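Local coordinates for protein (S)-ureidoglycine aminohydrolase (Escherichia coli, PDB 1RC6) that catalyses the manganese-dependent hydrolysis of (S)-ureidoglycine to (S)-ureidoglycolate and ammonia in the anaerobic use of allantoin as a nitrogen source, at residues N37-F42 with V60-T65; M117-A122 with I129-R134. One frame throughout, in Å; residues are numbered along the deposited sequence.

Reading from the N terminus, residues 37-42 form a loop after strand 26-29, and strand 60-67 later returns to pack against it in contact 1. Contact 1 thus closes a loop of 17 residues, which includes edge strand 46-49. The chain closes it well before contact 2 begins, so the two are in series. Contact 2 closes a much shorter connection, from strand 118-121 to strand 127-135, and joins a three-stranded sheet to the six-stranded one. The contacts meet within the latter, where strands 60-67 and 127-135 are antiparallel neighbours and Tyr62 N lies 2.6 Å from Leu131 O, a probable hydrogen bond. Their centres are about 9 Å apart.

Contact 1 (N37-F42 with V60-T65); sequences NIIPGF and VDYLVT
A small apolar contact, Ile39 with Tyr62 and Phe42 with Val64, lays the loop at 37-42 against one face of strand 60-67 in the six-stranded sheet. Ile39 makes the closer approach. Its CG1 branch stands anti to the carbonyl carbon (chi1 -56°) and then runs extended, delivering CD1 to the edge of the Tyr62 ring, near the ring plane. There CD1 lies 3.6 Å from Tyr62 CE2, and the two side chains cross at a slant. The second pair is looser: Phe42 CE2 and Val64 CG2 are 4.4 Å apart, with the methyl oblique to the ring. A type II beta turn brings the two loop side chains together, closed by a hydrogen bond of 3.0 Å from Phe42 N to Ile39 O. Pro40 and Gly41 fill its corners, and Gly41 adopts the positive phi (101°) usual at the third position. Tyr62 and Val64 alternate with Asp61 and Leu63 on the opposite face of the strand, where Asp61 OD1 bonds Tyr227 OH in the C-terminal half of the chain. Ile39 also packs on Ile49 of edge strand 46-49. The turn packs on the sheet's inward face, shared by Leu131, in the N-terminal cupin domain, away from the predicted metal site.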
ATOM      1  N   ASN A  37      -3.229 -15.910   4.369  1.00 37.13           N
ATOM      2  CA  ASN A  37      -4.676 -15.846   4.476  1.00 30.06           C
ATOM      3  C   ASN A  37      -5.333 -16.488   3.263  1.00 27.42           C
ATOM      4  O   ASN A  37      -4.977 -16.188   2.118  1.00 25.97           O
ATOM      5  CB  ASN A  37      -5.122 -14.394   4.560  1.00 33.62           C
ATOM      6  CG  ASN A  37      -4.736 -13.740   5.853  1.00 29.84           C
ATOM      7  OD1 ASN A  37      -5.311 -14.038   6.894  1.00 29.20           O
ATOM      8  ND2 ASN A  37      -3.757 -12.842   5.802  1.00 29.99           N
ATOM      9  N   ILE A  38      -6.287 -17.377   3.509  1.00 29.38           N
ATOM     10  CA  ILE A  38      -7.008 -18.030   2.425  1.00 25.23           C
ATOM     11  C   ILE A  38      -8.199 -17.146   2.147  1.00 27.97           C
ATOM     12  O   ILE A  38      -9.145 -17.144   2.911  1.00 26.74           O
ATOM     13  CB  ILE A  38      -7.535 -19.408   2.835  1.00 23.44           C
ATOM     14  CG1 ILE A  38      -6.370 -20.381   3.021  1.00 23.28           C
ATOM     15  CG2 ILE A  38      -8.534 -19.897   1.808  1.00 23.52           C
ATOM     16  CD1 ILE A  38      -5.547 -20.575   1.785  1.00 21.98           C
ATOM     17  N   ILE A  39      -8.149 -16.386   1.061  1.00 31.40           N
ATOM     18  CA  ILE A  39      -9.250 -15.497   0.728  1.00 30.11           C
ATOM     19  C   ILE A  39      -9.976 -15.974  -0.524  1.00 34.89           C
ATOM     20  O   ILE A  39      -9.377 -16.094  -1.590  1.00 36.54           O
ATOM     21  CB  ILE A  39      -8.749 -14.058   0.473  1.00 21.06           C
ATOM     22  CG1 ILE A  39      -7.963 -13.554   1.686  1.00 18.88           C
ATOM     23  CG2 ILE A  39      -9.931 -13.136   0.197  1.00 20.63           C
ATOM     24  CD1 ILE A  39      -7.317 -12.202   1.470  1.00 15.49           C
ATOM     25  N   PRO A  40     -11.281 -16.252  -0.410  1.00 34.52           N
ATOM     26  CA  PRO A  40     -12.021 -16.707  -1.593  1.00 33.91           C
ATOM     27  C   PRO A  40     -11.820 -15.764  -2.796  1.00 34.01           C
ATOM     28  O   PRO A  40     -11.841 -14.536  -2.666  1.00 35.68           O
ATOM     29  CB  PRO A  40     -13.471 -16.757  -1.100  1.00 40.07           C
ATOM     30  CG  PRO A  40     -13.496 -15.768   0.032  1.00 39.71           C
ATOM     31  CD  PRO A  40     -12.182 -16.020   0.731  1.00 37.95           C
ATOM     32  N   GLY A  41     -11.604 -16.360  -3.964  1.00 41.63           N
ATOM     33  CA  GLY A  41     -11.371 -15.590  -5.166  1.00 39.20           C
ATOM     34  C   GLY A  41      -9.893 -15.523  -5.514  1.00 38.25           C
ATOM     35  O   GLY A  41      -9.528 -15.282  -6.659  1.00 39.95           O
ATOM     36  N   PHE A  42      -9.025 -15.716  -4.532  1.00 32.27           N
ATOM     37  CA  PHE A  42      -7.600 -15.657  -4.818  1.00 33.18           C
ATOM     38  C   PHE A  42      -7.076 -17.069  -5.094  1.00 35.65           C
ATOM     39  O   PHE A  42      -7.122 -17.942  -4.227  1.00 35.87           O
ATOM     40  CB  PHE A  42      -6.852 -14.988  -3.658  1.00 23.78           C
ATOM     41  CG  PHE A  42      -7.189 -13.513  -3.479  1.00 19.26           C
ATOM     42  CD1 PHE A  42      -8.457 -13.113  -3.024  1.00 18.53           C
ATOM     43  CD2 PHE A  42      -6.246 -12.523  -3.773  1.00 15.55           C
ATOM     44  CE1 PHE A  42      -8.777 -11.746  -2.865  1.00 14.82           C
ATOM     45  CE2 PHE A  42      -6.549 -11.152  -3.622  1.00 14.17           C
ATOM     46  CZ  PHE A  42      -7.822 -10.761  -3.164  1.00 13.30           C
ATOM     47  N   VAL A  60      -8.566  -1.818   4.445  1.00 29.64           N
ATOM     48  CA  VAL A  60      -7.969  -3.139   4.555  1.00 26.15           C
ATOM     49  C   VAL A  60      -6.973  -3.180   3.434  1.00 26.53           C
ATOM     50  O   VAL A  60      -7.328  -2.852   2.309  1.00 28.91           O
ATOM     51  CB  VAL A  60      -8.963  -4.273   4.307  1.00 20.37           C
ATOM     52  CG1 VAL A  60      -8.259  -5.594   4.507  1.00 15.74           C
ATOM     53  CG2 VAL A  60     -10.165  -4.153   5.231  1.00 18.36           C
ATOM     54  N   ASP A  61      -5.725  -3.533   3.718  1.00 19.65           N
ATOM     55  CA  ASP A  61      -4.752  -3.614   2.639  1.00 19.50           C
ATOM     56  C   ASP A  61      -4.082  -4.976   2.653  1.00 19.56           C
ATOM     57  O   ASP A  61      -4.149  -5.694   3.655  1.00 18.67           O
ATOM     58  CB  ASP A  61      -3.748  -2.457   2.692  1.00 26.26           C
ATOM     59  CG  ASP A  61      -3.095  -2.300   4.037  1.00 29.49           C
ATOM     60  OD1 ASP A  61      -2.369  -1.298   4.199  1.00 27.50           O
ATOM     61  OD2 ASP A  61      -3.300  -3.165   4.924  1.00 34.46           O
ATOM     62  N   TYR A  62      -3.480  -5.354   1.528  1.00 24.19           N
ATOM     63  CA  TYR A  62      -2.874  -6.671   1.411  1.00 25.01           C
ATOM     64  C   TYR A  62      -1.550  -6.688   0.689  1.00 27.33           C
ATOM     65  O   TYR A  62      -1.176  -5.751  -0.016  1.00 28.23           O
ATOM     66  CB  TYR A  62      -3.770  -7.629   0.614  1.00 29.03           C
ATOM     67  CG  TYR A  62      -5.260  -7.529   0.814  1.00 25.69           C
ATOM     68  CD1 TYR A  62      -5.947  -6.339   0.565  1.00 25.46           C
ATOM     69  CD2 TYR A  62      -5.991  -8.638   1.231  1.00 27.45           C
ATOM     70  CE1 TYR A  62      -7.338  -6.257   0.735  1.00 27.25           C
ATOM     71  CE2 TYR A  62      -7.378  -8.568   1.400  1.00 29.34           C
ATOM     72  CZ  TYR A  62      -8.040  -7.381   1.151  1.00 29.60           C
ATOM     73  OH  TYR A  62      -9.401  -7.341   1.320  1.00 32.24           O
ATOM     74  N   LEU A  63      -0.858  -7.802   0.861  1.00 26.51           N
ATOM     75  CA  LEU A  63       0.396  -8.049   0.190  1.00 28.96           C
ATOM     76  C   LEU A  63       0.108  -9.406  -0.442  1.00 29.26           C
ATOM     77  O   LEU A  63      -0.280 -10.345   0.247  1.00 30.91           O
ATOM     78  CB  LEU A  63       1.536  -8.141   1.188  1.00 42.19           C
ATOM     79  CG  LEU A  63       2.945  -8.229   0.598  1.00 50.78           C
ATOM     80  CD1 LEU A  63       3.948  -8.043   1.731  1.00 58.46           C
ATOM     81  CD2 LEU A  63       3.165  -9.576  -0.096  1.00 54.19           C
ATOM     82  N   VAL A  64       0.261  -9.511  -1.753  1.00 22.34           N
ATOM     83  CA  VAL A  64      -0.037 -10.766  -2.410  1.00 20.19           C
ATOM     84  C   VAL A  64       1.016 -11.160  -3.425  1.00 23.79           C
ATOM     85  O   VAL A  64       1.298 -10.410  -4.368  1.00 22.92           O
ATOM     86  CB  VAL A  64      -1.405 -10.697  -3.139  1.00 16.28           C
ATOM     87  CG1 VAL A  64      -1.801 -12.076  -3.636  1.00 11.61           C
ATOM     88  CG2 VAL A  64      -2.470 -10.131  -2.209  1.00 13.34           C
ATOM     89  N   THR A  65       1.620 -12.326  -3.235  1.00 34.51           N
ATOM     90  CA  THR A  65       2.595 -12.775  -4.214  1.00 39.27           C
ATOM     91  C   THR A  65       1.849 -13.754  -5.131  1.00 38.04           C
ATOM     92  O   THR A  65       1.266 -14.759  -4.683  1.00 37.96           O
ATOM     93  CB  THR A  65       3.819 -13.469  -3.569  1.00 36.47           C
ATOM     94  OG1 THR A  65       3.483 -14.819  -3.252  1.00 45.62           O
ATOM     95  CG2 THR A  65       4.244 -12.737  -2.303  1.00 41.06           C
TER

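Contact 2 (M117-A122 with I129-R134); sequences MTFVNA and IFLYKR
The Phe119 ring meets Leu131 obliquely, with CZ 3.7 Å from Leu131 CD1, while Met117 CG from its own segment lies in the ring plane at the edge, 3.9 Å from Phe119 CD1. This is core packing between the two sheets of a cupin beta-barrel: strand 118-121 belongs to the three-stranded sheet and 129-134 to the six-stranded one. The side chains of Phe119 and Leu131 reach across from opposite directions. Phe119 holds CG between the backbone N and the carbonyl carbon (chi1 49°), a torsion that aims the ring at the facing sheet. Leu131 divides its methyls between two neighbours, CD1 for Phe119 and CD2 for Met117, whose SD is a loose 4.4 Å from CD2. Tyr62 and Phe76 also pack on Leu131. Where the first strand ends, the Asn121 amide ties down the turn that leads to the second: OD1 bonds Gln123 N and Ser127 OG and ND2 bonds Glu125 O, while ND2 also reaches His67 O at the end of strand 60-67. Phe130 and Tyr132 point the other way from Leu131, to Met181 and Met179 of the C-terminal half, and the Tyr132 ring stacks with Phe59. Beyond that ring, Arg134 NH1 donates to Tyr132 OH over 2.8 Å, the hydroxyl oxygen only 4° out of the guanidinium plane and the bond bent to 143°.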
ATOM      1  N   MET A 117     -12.345  -5.265  -9.892  1.00 33.09           N
ATOM      2  CA  MET A 117     -11.040  -5.389 -10.527  1.00 30.29           C
ATOM      3  C   MET A 117     -10.634  -6.861 -10.552  1.00 31.25           C
ATOM      4  O   MET A 117     -10.954  -7.616  -9.629  1.00 28.68           O
ATOM      5  CB  MET A 117     -10.023  -4.585  -9.723  1.00 33.50           C
ATOM      6  CG  MET A 117      -8.577  -4.951  -9.963  1.00 37.89           C
ATOM      7  SD  MET A 117      -7.452  -4.331  -8.658  1.00 36.47           S
ATOM      8  CE  MET A 117      -7.767  -2.530  -8.717  1.00 32.92           C
ATOM      9  N   THR A 118      -9.968  -7.277 -11.623  1.00 29.25           N
ATOM     10  CA  THR A 118      -9.488  -8.649 -11.710  1.00 28.91           C
ATOM     11  C   THR A 118      -8.046  -8.533 -12.123  1.00 29.58           C
ATOM     12  O   THR A 118      -7.653  -7.545 -12.739  1.00 30.70           O
ATOM     13  CB  THR A 118     -10.252  -9.498 -12.739  1.00 31.35           C
ATOM     14  OG1 THR A 118     -10.345  -8.790 -13.979  1.00 27.70           O
ATOM     15  CG2 THR A 118     -11.648  -9.836 -12.214  1.00 30.79           C
ATOM     16  N   PHE A 119      -7.241  -9.519 -11.758  1.00 27.31           N
ATOM     17  CA  PHE A 119      -5.834  -9.461 -12.104  1.00 27.16           C
ATOM     18  C   PHE A 119      -5.229 -10.832 -12.025  1.00 26.04           C
ATOM     19  O   PHE A 119      -5.679 -11.677 -11.264  1.00 28.97           O
ATOM     20  CB  PHE A 119      -5.082  -8.514 -11.169  1.00 19.75           C
ATOM     21  CG  PHE A 119      -5.355  -8.763  -9.729  1.00 18.77           C
ATOM     22  CD1 PHE A 119      -6.268  -7.971  -9.031  1.00 19.45           C
ATOM     23  CD2 PHE A 119      -4.753  -9.832  -9.075  1.00 18.23           C
ATOM     24  CE1 PHE A 119      -6.580  -8.247  -7.698  1.00 17.36           C
ATOM     25  CE2 PHE A 119      -5.057 -10.120  -7.745  1.00 17.12           C
ATOM     26  CZ  PHE A 119      -5.974  -9.326  -7.053  1.00 19.34           C
ATOM     27  N   VAL A 120      -4.204 -11.048 -12.828  1.00 18.31           N
ATOM     28  CA  VAL A 120      -3.543 -12.320 -12.875  1.00 24.49           C
ATOM     29  C   VAL A 120      -2.103 -12.110 -13.232  1.00 23.11           C
ATOM     30  O   VAL A 120      -1.740 -11.149 -13.909  1.00 22.88           O
ATOM     31  CB  VAL A 120      -4.170 -13.249 -13.934  1.00 32.55           C
ATOM     32  CG1 VAL A 120      -3.301 -14.484 -14.134  1.00 35.44           C
ATOM     33  CG2 VAL A 120      -5.532 -13.679 -13.482  1.00 36.49           C
ATOM     34  N   ASN A 121      -1.280 -13.026 -12.753  1.00 32.60           N
ATOM     35  CA  ASN A 121       0.126 -12.982 -13.041  1.00 34.94           C
ATOM     36  C   ASN A 121       0.248 -13.121 -14.549  1.00 37.93           C
ATOM     37  O   ASN A 121      -0.417 -13.963 -15.158  1.00 37.62           O
ATOM     38  CB  ASN A 121       0.824 -14.138 -12.368  1.00 26.42           C
ATOM     39  CG  ASN A 121       2.293 -13.940 -12.315  1.00 26.29           C
ATOM     40  OD1 ASN A 121       2.835 -13.068 -12.990  1.00 23.82           O
ATOM     41  ND2 ASN A 121       2.964 -14.750 -11.520  1.00 31.08           N
ATOM     42  N   ALA A 122       1.095 -12.298 -15.151  1.00 45.97           N
ATOM     43  CA  ALA A 122       1.270 -12.326 -16.596  1.00 47.59           C
ATOM     44  C   ALA A 122       2.594 -12.953 -16.997  1.00 49.21           C
ATOM     45  O   ALA A 122       2.922 -13.013 -18.184  1.00 50.02           O
ATOM     46  CB  ALA A 122       1.167 -10.925 -17.158  1.00 40.16           C
ATOM     47  N   ILE A 129       2.237  -8.270  -5.620  1.00 29.32           N
ATOM     48  CA  ILE A 129       1.310  -7.149  -5.619  1.00 29.09           C
ATOM     49  C   ILE A 129       0.945  -6.573  -4.238  1.00 28.58           C
ATOM     50  O   ILE A 129       1.016  -7.260  -3.215  1.00 26.91           O
ATOM     51  CB  ILE A 129       0.034  -7.591  -6.397  1.00 33.91           C
ATOM     52  CG1 ILE A 129      -0.186  -6.629  -7.548  1.00 37.17           C
ATOM     53  CG2 ILE A 129      -1.161  -7.742  -5.500  1.00 31.69           C
ATOM     54  CD1 ILE A 129       0.924  -6.722  -8.591  1.00 39.38           C
ATOM     55  N   PHE A 130       0.584  -5.291  -4.217  1.00 33.87           N
ATOM     56  CA  PHE A 130       0.155  -4.616  -2.990  1.00 32.34           C
ATOM     57  C   PHE A 130      -1.287  -4.199  -3.237  1.00 31.87           C
ATOM     58  O   PHE A 130      -1.561  -3.485  -4.193  1.00 31.80           O
ATOM     59  CB  PHE A 130       0.978  -3.365  -2.716  1.00 29.33           C
ATOM     60  CG  PHE A 130       0.450  -2.543  -1.571  1.00 29.19           C
ATOM     61  CD1 PHE A 130       0.502  -3.026  -0.271  1.00 30.52           C
ATOM     62  CD2 PHE A 130      -0.150  -1.316  -1.799  1.00 29.19           C
ATOM     63  CE1 PHE A 130      -0.037  -2.303   0.780  1.00 30.21           C
ATOM     64  CE2 PHE A 130      -0.696  -0.580  -0.758  1.00 28.78           C
ATOM     65  CZ  PHE A 130      -0.642  -1.072   0.536  1.00 30.16           C
ATOM     66  N   LEU A 131      -2.205  -4.639  -2.382  1.00 24.00           N
ATOM     67  CA  LEU A 131      -3.621  -4.325  -2.542  1.00 22.78           C
ATOM     68  C   LEU A 131      -4.169  -3.470  -1.437  1.00 21.76           C
ATOM     69  O   LEU A 131      -3.708  -3.552  -0.300  1.00 21.87           O
ATOM     70  CB  LEU A 131      -4.449  -5.600  -2.615  1.00 35.03           C
ATOM     71  CG  LEU A 131      -4.647  -6.178  -4.011  1.00 37.71           C
ATOM     72  CD1 LEU A 131      -5.479  -7.430  -3.886  1.00 40.72           C
ATOM     73  CD2 LEU A 131      -5.323  -5.147  -4.931  1.00 37.53           C
ATOM     74  N   TYR A 132      -5.189  -2.684  -1.771  1.00 25.59           N
ATOM     75  CA  TYR A 132      -5.797  -1.783  -0.815  1.00 26.26           C
ATOM     76  C   TYR A 132      -7.247  -1.520  -1.153  1.00 28.34           C
ATOM     77  O   TYR A 132      -7.607  -1.408  -2.324  1.00 29.83           O
ATOM     78  CB  TYR A 132      -5.022  -0.468  -0.818  1.00 23.87           C
ATOM     79  CG  TYR A 132      -5.592   0.623   0.059  1.00 26.62           C
ATOM     80  CD1 TYR A 132      -6.684   1.378  -0.350  1.00 25.63           C
ATOM     81  CD2 TYR A 132      -5.007   0.931   1.290  1.00 26.97           C
ATOM     82  CE1 TYR A 132      -7.172   2.425   0.443  1.00 26.74           C
ATOM     83  CE2 TYR A 132      -5.492   1.967   2.085  1.00 25.36           C
ATOM     84  CZ  TYR A 132      -6.565   2.714   1.655  1.00 26.35           C
ATOM     85  OH  TYR A 132      -6.998   3.788   2.409  1.00 26.32           O
ATOM     86  N   LYS A 133      -8.086  -1.425  -0.129  1.00 26.90           N
ATOM     87  CA  LYS A 133      -9.494  -1.142  -0.352  1.00 27.65           C
ATOM     88  C   LYS A 133     -10.054  -0.398   0.845  1.00 28.24           C
ATOM     89  O   LYS A 133      -9.583  -0.568   1.958  1.00 30.23           O
ATOM     90  CB  LYS A 133     -10.284  -2.432  -0.557  1.00 26.32           C
ATOM     91  CG  LYS A 133     -10.438  -3.278   0.708  1.00 25.23           C
ATOM     92  CD  LYS A 133     -11.444  -4.410   0.520  1.00 22.24           C
ATOM     93  CE  LYS A 133     -11.556  -5.249   1.771  1.00 18.79           C
ATOM     94  NZ  LYS A 133     -12.575  -6.325   1.657  1.00 18.54           N
ATOM     95  N   ARG A 134     -11.053   0.441   0.604  1.00 24.17           N
ATOM     96  CA  ARG A 134     -11.715   1.198   1.666  1.00 26.86           C
ATOM     97  C   ARG A 134     -13.120   1.536   1.188  1.00 29.38           C
ATOM     98  O   ARG A 134     -13.428   1.405   0.005  1.00 30.12           O
ATOM     99  CB  ARG A 134     -10.966   2.496   1.993  1.00 26.25           C
ATOM    100  CG  ARG A 134     -11.098   3.572   0.955  1.00 24.33           C
ATOM    101  CD  ARG A 134     -10.369   4.847   1.346  1.00 28.32           C
ATOM    102  NE  ARG A 134     -10.918   5.466   2.552  1.00 29.27           N
ATOM    103  CZ  ARG A 134     -10.281   5.500   3.722  1.00 29.89           C
ATOM    104  NH1 ARG A 134      -9.072   4.953   3.842  1.00 30.50           N
ATOM    105  NH2 ARG A 134     -10.854   6.064   4.775  1.00 25.10           N
TER